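Local coordinates for protein glutaconate CoA-transferase subunit A (Acidaminococcus fermentans, PDB 1POI) that transfers coenzyme A from acetyl-CoA to (R)-2-hydroxyglutarate and related acids such as glutaconate, a step in glutamate degradation by the hydroxyglutarate pathway, at residues A[102-105]-A[106-110]; A[268-271]-A[272-275]. All coordinates share one frame; numbering follows the deposited sequence.

Contact 1: A[102-105]-A[106-110]; sequences QDVI and YMMWH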
ATOM      1  N   GLN A 102     -11.000 -24.221 -25.942  1.00 18.97           N
ATOM      2  CA  GLN A 102     -10.735 -22.932 -25.306  1.00 18.98           C
ATOM      3  C   GLN A 102      -9.250 -22.578 -25.252  1.00 20.09           C
ATOM      4  O   GLN A 102      -8.858 -21.411 -25.377  1.00 20.37           O
ATOM      5  CB  GLN A 102     -11.309 -22.942 -23.900  1.00 21.00           C
ATOM      6  CG  GLN A 102     -11.211 -21.636 -23.168  1.00 23.57           C
ATOM      7  CD  GLN A 102     -11.986 -21.684 -21.875  1.00 29.12           C
ATOM      8  OE1 GLN A 102     -13.212 -21.713 -21.876  1.00 33.99           O
ATOM      9  NE2 GLN A 102     -11.272 -21.685 -20.758  1.00 26.58           N
ATOM     10  N   ASP A 103      -8.426 -23.598 -25.079  1.00 21.03           N
ATOM     11  CA  ASP A 103      -6.982 -23.426 -24.995  1.00 19.79           C
ATOM     12  C   ASP A 103      -6.496 -22.748 -26.262  1.00 18.13           C
ATOM     13  O   ASP A 103      -5.838 -21.698 -26.213  1.00 15.62           O
ATOM     14  CB  ASP A 103      -6.343 -24.799 -24.823  1.00 18.36           C
ATOM     15  CG  ASP A 103      -7.062 -25.630 -23.777  1.00 19.07           C
ATOM     16  OD1 ASP A 103      -7.404 -25.057 -22.714  1.00 20.38           O
ATOM     17  OD2 ASP A 103      -7.321 -26.828 -24.024  1.00 14.10           O
ATOM     18  N   VAL A 104      -6.934 -23.290 -27.397  1.00 17.02           N
ATOM     19  CA  VAL A 104      -6.570 -22.753 -28.700  1.00 14.88           C
ATOM     20  C   VAL A 104      -7.044 -21.312 -28.859  1.00 14.84           C
ATOM     21  O   VAL A 104      -6.296 -20.484 -29.356  1.00 19.14           O
ATOM     22  CB  VAL A 104      -7.101 -23.642 -29.830  1.00 14.64           C
ATOM     23  CG1 VAL A 104      -6.939 -22.976 -31.184  1.00 17.61           C
ATOM     24  CG2 VAL A 104      -6.370 -24.943 -29.824  1.00 16.17           C
ATOM     25  N   ILE A 105      -8.254 -20.995 -28.408  1.00 12.42           N
ATOM     26  CA  ILE A 105      -8.757 -19.633 -28.511  1.00 11.58           C
ATOM     27  C   ILE A 105      -7.891 -18.627 -27.739  1.00 11.95           C
ATOM     28  O   ILE A 105      -7.556 -17.560 -28.245  1.00  8.85           O
ATOM     29  CB  ILE A 105     -10.206 -19.538 -28.010  1.00 13.30           C
ATOM     30  CG1 ILE A 105     -11.141 -20.316 -28.938  1.00 11.97           C
ATOM     31  CG2 ILE A 105     -10.641 -18.051 -27.902  1.00 13.00           C
ATOM     32  CD1 ILE A 105     -11.652 -19.518 -30.105  1.00  7.18           C
ATOM     33  N   TYR A 106      -7.564 -18.934 -26.489  1.00 15.93           N
ATOM     34  CA  TYR A 106      -6.738 -18.013 -25.713  1.00 12.08           C
ATOM     35  C   TYR A 106      -5.345 -17.948 -26.338  1.00 11.22           C
ATOM     36  O   TYR A 106      -4.714 -16.899 -26.330  1.00 10.73           O
ATOM     37  CB  TYR A 106      -6.747 -18.381 -24.217  1.00  7.76           C
ATOM     38  CG  TYR A 106      -7.950 -17.793 -23.516  1.00  2.00           C
ATOM     39  CD1 TYR A 106      -7.929 -16.479 -23.079  1.00  3.04           C
ATOM     40  CD2 TYR A 106      -9.156 -18.497 -23.433  1.00  2.00           C
ATOM     41  CE1 TYR A 106      -9.077 -15.867 -22.598  1.00  8.37           C
ATOM     42  CE2 TYR A 106     -10.318 -17.902 -22.948  1.00  2.00           C
ATOM     43  CZ  TYR A 106     -10.276 -16.583 -22.540  1.00  7.88           C
ATOM     44  OH  TYR A 106     -11.429 -15.939 -22.125  1.00  9.68           O
ATOM     45  N   MET A 107      -4.891 -19.048 -26.930  1.00 11.22           N
ATOM     46  CA  MET A 107      -3.605 -19.039 -27.625  1.00 14.56           C
ATOM     47  C   MET A 107      -3.711 -18.106 -28.851  1.00 14.94           C
ATOM     48  O   MET A 107      -2.967 -17.127 -28.957  1.00 15.99           O
ATOM     49  CB  MET A 107      -3.190 -20.448 -28.084  1.00 14.44           C
ATOM     50  CG  MET A 107      -2.931 -21.427 -26.955  1.00 17.52           C
ATOM     51  SD  MET A 107      -1.267 -21.512 -26.244  1.00 19.67           S
ATOM     52  CE  MET A 107      -0.683 -19.829 -26.361  1.00 20.38           C
ATOM     53  N   MET A 108      -4.662 -18.387 -29.740  1.00 10.90           N
ATOM     54  CA  MET A 108      -4.882 -17.586 -30.941  1.00 11.03           C
ATOM     55  C   MET A 108      -4.765 -16.098 -30.677  1.00  8.86           C
ATOM     56  O   MET A 108      -4.067 -15.383 -31.386  1.00 10.05           O
ATOM     57  CB  MET A 108      -6.240 -17.914 -31.561  1.00 10.18           C
ATOM     58  CG  MET A 108      -6.295 -19.330 -32.136  1.00 13.14           C
ATOM     59  SD  MET A 108      -7.897 -19.827 -32.760  1.00 16.90           S
ATOM     60  CE  MET A 108      -8.394 -18.414 -33.620  1.00 18.99           C
ATOM     61  N   TRP A 109      -5.432 -15.633 -29.640  1.00  9.40           N
ATOM     62  CA  TRP A 109      -5.374 -14.233 -29.288  1.00 10.20           C
ATOM     63  C   TRP A 109      -3.954 -13.918 -28.839  1.00 11.03           C
ATOM     64  O   TRP A 109      -3.400 -12.877 -29.186  1.00 13.41           O
ATOM     65  CB  TRP A 109      -6.348 -13.931 -28.146  1.00 13.87           C
ATOM     66  CG  TRP A 109      -7.744 -13.559 -28.546  1.00 18.38           C
ATOM     67  CD1 TRP A 109      -8.108 -12.801 -29.614  1.00 22.84           C
ATOM     68  CD2 TRP A 109      -8.951 -13.799 -27.795  1.00 20.03           C
ATOM     69  NE1 TRP A 109      -9.457 -12.532 -29.567  1.00 25.76           N
ATOM     70  CE2 TRP A 109      -9.998 -13.134 -28.460  1.00 21.41           C
ATOM     71  CE3 TRP A 109      -9.242 -14.502 -26.620  1.00 21.84           C
ATOM     72  CZ2 TRP A 109     -11.319 -13.148 -27.989  1.00 22.40           C
ATOM     73  CZ3 TRP A 109     -10.560 -14.514 -26.155  1.00 22.71           C
ATOM     74  CH2 TRP A 109     -11.576 -13.842 -26.838  1.00 20.51           C
ATOM     75  N   HIS A 110      -3.340 -14.816 -28.075  1.00  9.42           N
ATOM     76  CA  HIS A 110      -1.992 -14.543 -27.603  1.00  8.73           C
ATOM     77  C   HIS A 110      -0.990 -14.436 -28.761  1.00  8.51           C
ATOM     78  O   HIS A 110      -0.250 -13.443 -28.855  1.00 11.80           O
ATOM     79  CB  HIS A 110      -1.551 -15.548 -26.529  1.00  7.98           C
ATOM     80  CG  HIS A 110      -0.310 -15.136 -25.799  1.00  2.00           C
ATOM     81  ND1 HIS A 110       0.750 -15.991 -25.594  1.00  2.00           N
ATOM     82  CD2 HIS A 110       0.067 -13.941 -25.286  1.00  2.00           C
ATOM     83  CE1 HIS A 110       1.727 -15.345 -24.987  1.00  2.00           C
ATOM     84  NE2 HIS A 110       1.339 -14.097 -24.787  1.00  2.00           N
TER
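Gln102 to Ile105 and Tyr106 to Trp109 pair one to one, each residue with the one four places on, as in successive turns of an alpha-helix. Four backbone hydrogen bonds establish this: Tyr106 N to Gln102 O, Met107 N to Asp103 O, Met108 N to Val104 O at 2.7 Å, and Trp109 N to Ile105 O, the longest at 3.2 Å.

Apolar contacts follow the same spacing. CG2 of Ile105 lies over one face of the Trp109 indole, 4.3 Å from the centroid of the six-membered ring and 26° off its normal, a CH-pi contact. The methyl sits toward the rim, where its nearest ring atom is CZ3 of Trp109 at 3.9 Å; the two side chains run side by side in the same direction. Val104 and Met108 meet at a slant, with the SD of Met108 3.6 Å from CG1 of Val104. That methyl stands anti to the backbone N (chi1 170°), which turns it along the helix toward the thioether.

The Gln102-Tyr106 pair mixes polar and apolar groups. CG of Gln102 packs 3.8 Å from CD2 of Tyr106 while amide and phenol planes stand 73° apart, so they do not stack. The backbone O of Gln102, which accepts from Tyr106 N, also lies at the ring's edge, near its plane, 3.5 Å from CD2 of Tyr106. The phenol's own polar end is satisfied away from the helix, where OH hydrogen-bonds with Gln196 and Ala52 N.

All these residues are buried. Ile105, Met108 and Trp109 press on Leu49 of strand 46-49, Trp109 also on Ile200 of helix 197-203, and Met107 and Met108 on Leu119 of strand 118-121. Helix 102-114 thus packs on the parallel sheet and also joins subunit interfaces: Met107 meets Leu114 of the second copy, and another protein's chain packs on Gln102, Asp103, Tyr106 and Met107.

Contact 2: A[268-271]-A[272-275]; sequences KTQE and DFDA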
ATOM      1  N   LYS A 268     -35.052 -17.570 -22.010  1.00 19.56           N
ATOM      2  CA  LYS A 268     -35.485 -18.915 -22.409  1.00 20.14           C
ATOM      3  C   LYS A 268     -36.359 -18.854 -23.640  1.00 19.93           C
ATOM      4  O   LYS A 268     -36.723 -19.895 -24.198  1.00 20.26           O
ATOM      5  CB  LYS A 268     -36.224 -19.655 -21.295  1.00 22.81           C
ATOM      6  CG  LYS A 268     -35.419 -19.821 -20.035  1.00 27.55           C
ATOM      7  CD  LYS A 268     -36.065 -20.771 -19.041  1.00 32.13           C
ATOM      8  CE  LYS A 268     -35.272 -20.759 -17.724  1.00 36.29           C
ATOM      9  NZ  LYS A 268     -35.703 -21.794 -16.755  1.00 36.68           N
ATOM     10  N   THR A 269     -36.782 -17.640 -23.996  1.00 18.73           N
ATOM     11  CA  THR A 269     -37.596 -17.417 -25.182  1.00 19.04           C
ATOM     12  C   THR A 269     -37.270 -16.043 -25.758  1.00 21.85           C
ATOM     13  O   THR A 269     -37.050 -15.059 -25.027  1.00 22.73           O
ATOM     14  CB  THR A 269     -39.118 -17.449 -24.902  1.00 18.49           C
ATOM     15  OG1 THR A 269     -39.501 -16.262 -24.196  1.00 24.25           O
ATOM     16  CG2 THR A 269     -39.531 -18.681 -24.107  1.00 13.44           C
ATOM     17  N   GLN A 270     -37.323 -15.973 -27.079  1.00 22.38           N
ATOM     18  CA  GLN A 270     -37.060 -14.760 -27.828  1.00 23.97           C
ATOM     19  C   GLN A 270     -37.983 -13.610 -27.413  1.00 28.28           C
ATOM     20  O   GLN A 270     -37.575 -12.442 -27.422  1.00 26.41           O
ATOM     21  CB  GLN A 270     -37.255 -15.052 -29.305  1.00 21.82           C
ATOM     22  CG  GLN A 270     -36.666 -14.016 -30.215  1.00 26.27           C
ATOM     23  CD  GLN A 270     -35.177 -13.934 -30.077  1.00 21.82           C
ATOM     24  OE1 GLN A 270     -34.494 -14.962 -29.992  1.00 21.73           O
ATOM     25  NE2 GLN A 270     -34.658 -12.712 -30.013  1.00 17.12           N
ATOM     26  N   GLU A 271     -39.224 -13.950 -27.059  1.00 32.01           N
ATOM     27  CA  GLU A 271     -40.227 -12.967 -26.645  1.00 36.13           C
ATOM     28  C   GLU A 271     -39.839 -12.312 -25.336  1.00 35.15           C
ATOM     29  O   GLU A 271     -39.812 -11.071 -25.224  1.00 32.27           O
ATOM     30  CB  GLU A 271     -41.579 -13.635 -26.413  1.00 43.55           C
ATOM     31  CG  GLU A 271     -42.204 -14.341 -27.591  1.00 55.98           C
ATOM     32  CD  GLU A 271     -43.703 -14.576 -27.377  1.00 63.47           C
ATOM     33  OE1 GLU A 271     -44.242 -14.120 -26.336  1.00 65.94           O
ATOM     34  OE2 GLU A 271     -44.345 -15.201 -28.257  1.00 68.02           O
ATOM     35  N   ASP A 272     -39.603 -13.171 -24.336  1.00 33.47           N
ATOM     36  CA  ASP A 272     -39.231 -12.733 -22.991  1.00 31.51           C
ATOM     37  C   ASP A 272     -37.946 -11.964 -23.127  1.00 28.42           C
ATOM     38  O   ASP A 272     -37.785 -10.900 -22.515  1.00 25.78           O
ATOM     39  CB  ASP A 272     -39.011 -13.928 -22.044  1.00 32.68           C
ATOM     40  CG  ASP A 272     -40.315 -14.602 -21.589  1.00 33.60           C
ATOM     41  OD1 ASP A 272     -41.412 -14.002 -21.709  1.00 33.48           O
ATOM     42  OD2 ASP A 272     -40.225 -15.748 -21.085  1.00 34.69           O
ATOM     43  N   PHE A 273     -37.069 -12.490 -23.989  1.00 26.52           N
ATOM     44  CA  PHE A 273     -35.764 -11.907 -24.265  1.00 26.30           C
ATOM     45  C   PHE A 273     -35.842 -10.494 -24.833  1.00 27.72           C
ATOM     46  O   PHE A 273     -35.263  -9.549 -24.280  1.00 25.63           O
ATOM     47  CB  PHE A 273     -34.987 -12.796 -25.231  1.00 27.08           C
ATOM     48  CG  PHE A 273     -33.626 -12.270 -25.551  1.00 31.89           C
ATOM     49  CD1 PHE A 273     -32.581 -12.412 -24.639  1.00 35.19           C
ATOM     50  CD2 PHE A 273     -33.397 -11.560 -26.728  1.00 34.36           C
ATOM     51  CE1 PHE A 273     -31.332 -11.851 -24.892  1.00 34.40           C
ATOM     52  CE2 PHE A 273     -32.148 -10.993 -26.989  1.00 35.67           C
ATOM     53  CZ  PHE A 273     -31.117 -11.140 -26.067  1.00 34.01           C
ATOM     54  N   ASP A 274     -36.571 -10.357 -25.941  1.00 29.55           N
ATOM     55  CA  ASP A 274     -36.730  -9.072 -26.619  1.00 27.16           C
ATOM     56  C   ASP A 274     -37.380  -8.064 -25.715  1.00 23.38           C
ATOM     57  O   ASP A 274     -37.050  -6.878 -25.762  1.00 20.92           O
ATOM     58  CB  ASP A 274     -37.543  -9.241 -27.900  1.00 31.18           C
ATOM     59  CG  ASP A 274     -36.785 -10.002 -28.970  1.00 35.12           C
ATOM     60  OD1 ASP A 274     -35.601  -9.654 -29.214  1.00 36.01           O
ATOM     61  OD2 ASP A 274     -37.371 -10.946 -29.550  1.00 35.13           O
ATOM     62  N   ALA A 275     -38.310  -8.552 -24.896  1.00 22.34           N
ATOM     63  CA  ALA A 275     -39.029  -7.724 -23.928  1.00 22.63           C
ATOM     64  C   ALA A 275     -38.006  -7.164 -22.939  1.00 22.03           C
ATOM     65  O   ALA A 275     -37.973  -5.950 -22.674  1.00 20.73           O
ATOM     66  CB  ALA A 275     -40.058  -8.567 -23.207  1.00 21.89           C
TER
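From Thr269 onward the backbone winds into the first turn of helix 270-282, with Phe273 N bonded to Thr269 O at 2.8 Å, Asp274 N to Gln270 O at 2.7 Å and Ala275 N to Glu271 O at 3.0 Å. Thr269 itself is extended (phi -148°) and stands at the N-cap. Its OG1 accepts from Asp272 N at 3.1 Å, with a fairly straight N-H to acceptor angle of 159°. That geometry follows from the first torsion, chi1 73°, which places the hydroxyl between the backbone N and the carbonyl carbon, facing the start of the helix. Replacing Thr269 with an alanine removes the hydroxyl and would probably leave Asp272 N without its capping acceptor, letting the first turn fray.

Gln270, the next residue, bends at its second torsion and brings its amide to the carboxylate of Asp274, one turn on. NE2 of Gln270 is 3.3 Å from both OD1 and OD2 of Asp274, two weak hydrogen bonds spread over the carboxylate. The CG of Gln270 also lies 3.2 Å from Asp274 OD2. The amide is fixed more firmly by other parts of the chain: OE1 accepts from Arg85 and Trp89, and NE2 donates to Gly62 O. Phe273, the buried residue here, turns its ring toward Asn63 and Arg85, with its CD2 3.7 Å from Gln270 NE2.

Together these features make a threonine N-cap on a surface helix, whose first turn is pinned by Gln270 to helix 84-92 and to Gly62.

Contact 1 closes before contact 2 opens, and more than 150 residues separate them along the chain. Their centres lie 32 Å apart, on opposite sides of the chain's centre, and with nearest atoms about 20 Å apart they do not touch. Helix 102-114 carries contact 1 and follows strand 96-99, the outermost strand at one end of the parallel sheet; helix 270-282 carries contact 2 near the end of the chain. Helix 84-92, against which contact 2 packs, immediately precedes strand 96-99. Contact 1 is buried, against the chain's own strands and against other chains of the assembly, whereas contact 2 lies on the surface, where no other chain touches it.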